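Tyrosyl-tRNA synthetase (PDB 2CYB) attaches L-tyrosine to tRNA(Tyr), first activating the amino acid with ATP and then transferring it to the acceptor end of the tRNA. Local coordinates at the interface of chains A and B. Residues are numbered along the deposited sequence; one frame, centred on the assembly and turned at random. Chains: chain A/B, Tyrosyl-tRNA synthetase.

The interface of chains A and B. Residues chain A 129, 132-134, 137, 156-157, 160; chain B 152-154, 157.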
ATOM      1  N   ALA A 129      -6.693  -3.802   1.901  1.00 24.31           N
ATOM      2  CA  ALA A 129      -5.452  -4.386   1.382  1.00 26.53           C
ATOM      3  C   ALA A 129      -5.312  -5.856   1.749  1.00 24.94           C
ATOM      4  O   ALA A 129      -4.778  -6.644   0.976  1.00 21.85           O
ATOM      5  CB  ALA A 129      -4.228  -3.603   1.895  1.00 24.21           C
ATOM      6  N   THR A 132      -7.688  -7.877  -0.661  1.00 25.65           N
ATOM      7  CA  THR A 132      -7.560  -7.643  -2.092  1.00 27.35           C
ATOM      8  C   THR A 132      -6.242  -8.217  -2.630  1.00 29.57           C
ATOM      9  O   THR A 132      -5.170  -7.867  -2.152  1.00 26.40           O
ATOM     10  CB  THR A 132      -7.612  -6.126  -2.390  1.00 26.39           C
ATOM     11  OG1 THR A 132      -8.836  -5.586  -1.880  1.00 29.91           O
ATOM     12  CG2 THR A 132      -7.523  -5.868  -3.887  1.00 27.10           C
ATOM     13  N   THR A 133      -6.314  -9.114  -3.609  1.00 28.23           N
ATOM     14  CA  THR A 133      -5.085  -9.665  -4.171  1.00 24.99           C
ATOM     15  C   THR A 133      -4.330  -8.568  -4.917  1.00 23.14           C
ATOM     16  O   THR A 133      -4.930  -7.633  -5.452  1.00 26.29           O
ATOM     17  CB  THR A 133      -5.364 -10.817  -5.180  1.00 26.41           C
ATOM     18  OG1 THR A 133      -6.088 -10.303  -6.306  1.00 29.45           O
ATOM     19  CG2 THR A 133      -6.162 -11.923  -4.525  1.00 31.44           C
ATOM     20  N   LEU A 134      -3.005  -8.668  -4.930  1.00 24.91           N
ATOM     21  CA  LEU A 134      -2.187  -7.708  -5.656  1.00 24.00           C
ATOM     22  C   LEU A 134      -2.620  -7.738  -7.131  1.00 27.57           C
ATOM     23  O   LEU A 134      -2.698  -6.713  -7.792  1.00 23.69           O
ATOM     24  CB  LEU A 134      -0.707  -8.080  -5.543  1.00 19.57           C
ATOM     25  CG  LEU A 134       0.252  -7.232  -6.385  1.00 24.41           C
ATOM     26  CD1 LEU A 134       0.091  -5.745  -6.030  1.00 28.78           C
ATOM     27  CD2 LEU A 134       1.685  -7.694  -6.147  1.00 31.74           C
ATOM     28  N   ALA A 137      -5.736  -5.669  -7.754  1.00 27.33           N
ATOM     29  CA  ALA A 137      -5.408  -4.259  -7.618  1.00 26.22           C
ATOM     30  C   ALA A 137      -4.623  -3.752  -8.824  1.00 25.43           C
ATOM     31  O   ALA A 137      -4.924  -2.693  -9.384  1.00 26.19           O
ATOM     32  CB  ALA A 137      -4.602  -4.040  -6.348  1.00 23.54           C
ATOM     33  N   MET A 156      -0.639   0.746  -6.146  1.00 23.63           N
ATOM     34  CA  MET A 156      -1.407  -0.446  -5.793  1.00 27.91           C
ATOM     35  C   MET A 156      -2.314  -0.145  -4.598  1.00 29.72           C
ATOM     36  O   MET A 156      -3.285  -0.858  -4.348  1.00 26.29           O
ATOM     37  CB  MET A 156      -0.467  -1.612  -5.470  1.00 27.27           C
ATOM     38  CG  MET A 156       0.477  -1.968  -6.610  1.00 27.78           C
ATOM     39  SD  MET A 156      -0.400  -2.554  -8.095  1.00 32.00           S
ATOM     40  CE  MET A 156      -0.446  -1.042  -9.097  1.00 32.20           C
ATOM     41  N   ILE A 157      -1.979   0.907  -3.852  1.00 27.39           N
ATOM     42  CA  ILE A 157      -2.782   1.334  -2.705  1.00 28.78           C
ATOM     43  C   ILE A 157      -3.925   2.213  -3.240  1.00 29.55           C
ATOM     44  O   ILE A 157      -5.043   2.180  -2.730  1.00 27.14           O
ATOM     45  CB  ILE A 157      -1.938   2.181  -1.723  1.00 25.46           C
ATOM     46  CG1 ILE A 157      -0.858   1.312  -1.078  1.00 31.65           C
ATOM     47  CG2 ILE A 157      -2.836   2.812  -0.662  1.00 32.54           C
ATOM     48  CD1 ILE A 157       0.168   2.117  -0.298  1.00 25.07           C
ATOM     49  N   LEU A 160      -7.601   0.924  -3.769  1.00 24.16           N
ATOM     50  CA  LEU A 160      -8.259   0.621  -2.507  1.00 26.07           C
ATOM     51  C   LEU A 160      -8.832   1.901  -1.900  1.00 24.36           C
ATOM     52  O   LEU A 160      -9.956   1.916  -1.394  1.00 23.56           O
ATOM     53  CB  LEU A 160      -7.264  -0.005  -1.530  1.00 23.39           C
ATOM     54  CG  LEU A 160      -6.425  -1.165  -2.070  1.00 33.19           C
ATOM     55  CD1 LEU A 160      -5.558  -1.711  -0.941  1.00 30.27           C
ATOM     56  CD2 LEU A 160      -7.328  -2.253  -2.636  1.00 32.88           C
TER
ATOM     57  N   MET B 152      -1.375 -10.595  -1.219  1.00 26.73           N
ATOM     58  CA  MET B 152      -2.411  -9.580  -1.056  1.00 21.13           C
ATOM     59  C   MET B 152      -1.701  -8.227  -1.098  1.00 23.36           C
ATOM     60  O   MET B 152      -0.480  -8.153  -0.929  1.00 24.27           O
ATOM     61  CB  MET B 152      -3.107  -9.742   0.293  1.00 21.53           C
ATOM     62  CG  MET B 152      -3.600 -11.158   0.545  1.00 30.08           C
ATOM     63  SD  MET B 152      -4.651 -11.673  -0.835  1.00 34.46           S
ATOM     64  CE  MET B 152      -6.079 -10.844  -0.406  1.00 27.52           C
ATOM     65  N   VAL B 153      -2.454  -7.158  -1.333  1.00 20.71           N
ATOM     66  CA  VAL B 153      -1.843  -5.832  -1.372  1.00 27.62           C
ATOM     67  C   VAL B 153      -1.234  -5.562   0.005  1.00 23.77           C
ATOM     68  O   VAL B 153      -0.200  -4.890   0.116  1.00 21.28           O
ATOM     69  CB  VAL B 153      -2.882  -4.729  -1.702  1.00 25.03           C
ATOM     70  CG1 VAL B 153      -2.231  -3.344  -1.631  1.00 23.34           C
ATOM     71  CG2 VAL B 153      -3.460  -4.960  -3.116  1.00 29.24           C
ATOM     72  N   SER B 154      -1.862  -6.106   1.042  1.00 23.57           N
ATOM     73  CA  SER B 154      -1.378  -5.911   2.415  1.00 23.89           C
ATOM     74  C   SER B 154       0.069  -6.366   2.578  1.00 25.13           C
ATOM     75  O   SER B 154       0.819  -5.777   3.344  1.00 21.03           O
ATOM     76  CB  SER B 154      -2.269  -6.659   3.418  1.00 23.45           C
ATOM     77  OG  SER B 154      -2.257  -8.053   3.159  1.00 25.63           O
ATOM     78  N   ILE B 157       2.516  -3.685   1.374  1.00 24.21           N
ATOM     79  CA  ILE B 157       2.578  -2.525   2.267  1.00 24.42           C
ATOM     80  C   ILE B 157       3.504  -2.867   3.435  1.00 27.06           C
ATOM     81  O   ILE B 157       4.246  -2.020   3.942  1.00 24.59           O
ATOM     82  CB  ILE B 157       1.180  -2.166   2.851  1.00 21.13           C
ATOM     83  CG1 ILE B 157       0.292  -1.569   1.758  1.00 25.60           C
ATOM     84  CG2 ILE B 157       1.336  -1.160   4.002  1.00 23.23           C
ATOM     85  CD1 ILE B 157      -1.143  -1.322   2.211  1.00 28.46           C
TER
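The N-terminal turn of helix 153-168 of chain B, with B:Met152 just ahead of it, enters a notch of chain A formed by the end of helix 119-131, the loop at A:Thr132 and A:Thr133, and helices 134-140 and 154-168. B:Val153 N donates to A:Thr132 O at 2.9 Å, nearly head-on to the carbonyl (C=O...N 173°). B:Ser154 N reaches A:Ala129 O at 3.0 Å from above the carbonyl plane, a more bent bond. First-turn amides of one helix are thus capped by backbone carbonyls of the other subunit. B:Val153 is the plug: with CG1 anti to its backbone N (chi1 176°), that methyl meets A:Leu160 CD1 tip to tip at 3.8 Å, while CG2 packs on A:Ala137 CB at 3.5 Å. B:Met152, bent at chi2 and chi3, folds its thioether over the loop, SD lying 3.9 Å from A:Thr133 CA and CE resting on the backbone of A:Thr132. An alanine in place of B:Met152 would probably leave the backbone of A:Thr132 and A:Thr133 without its thioether cover and open a gap over that loop, next to the hydrogen bond from B:Val153 N. Farther along the helix, B:Ile157 CD1 touches A:Ala129 CB at 3.8 Å, and its CG1 faces the same atom of A:Ile157 near the twofold axis. Repeated with the chains exchanged, this plug-in-notch contact helps hold together the synthetase homodimer.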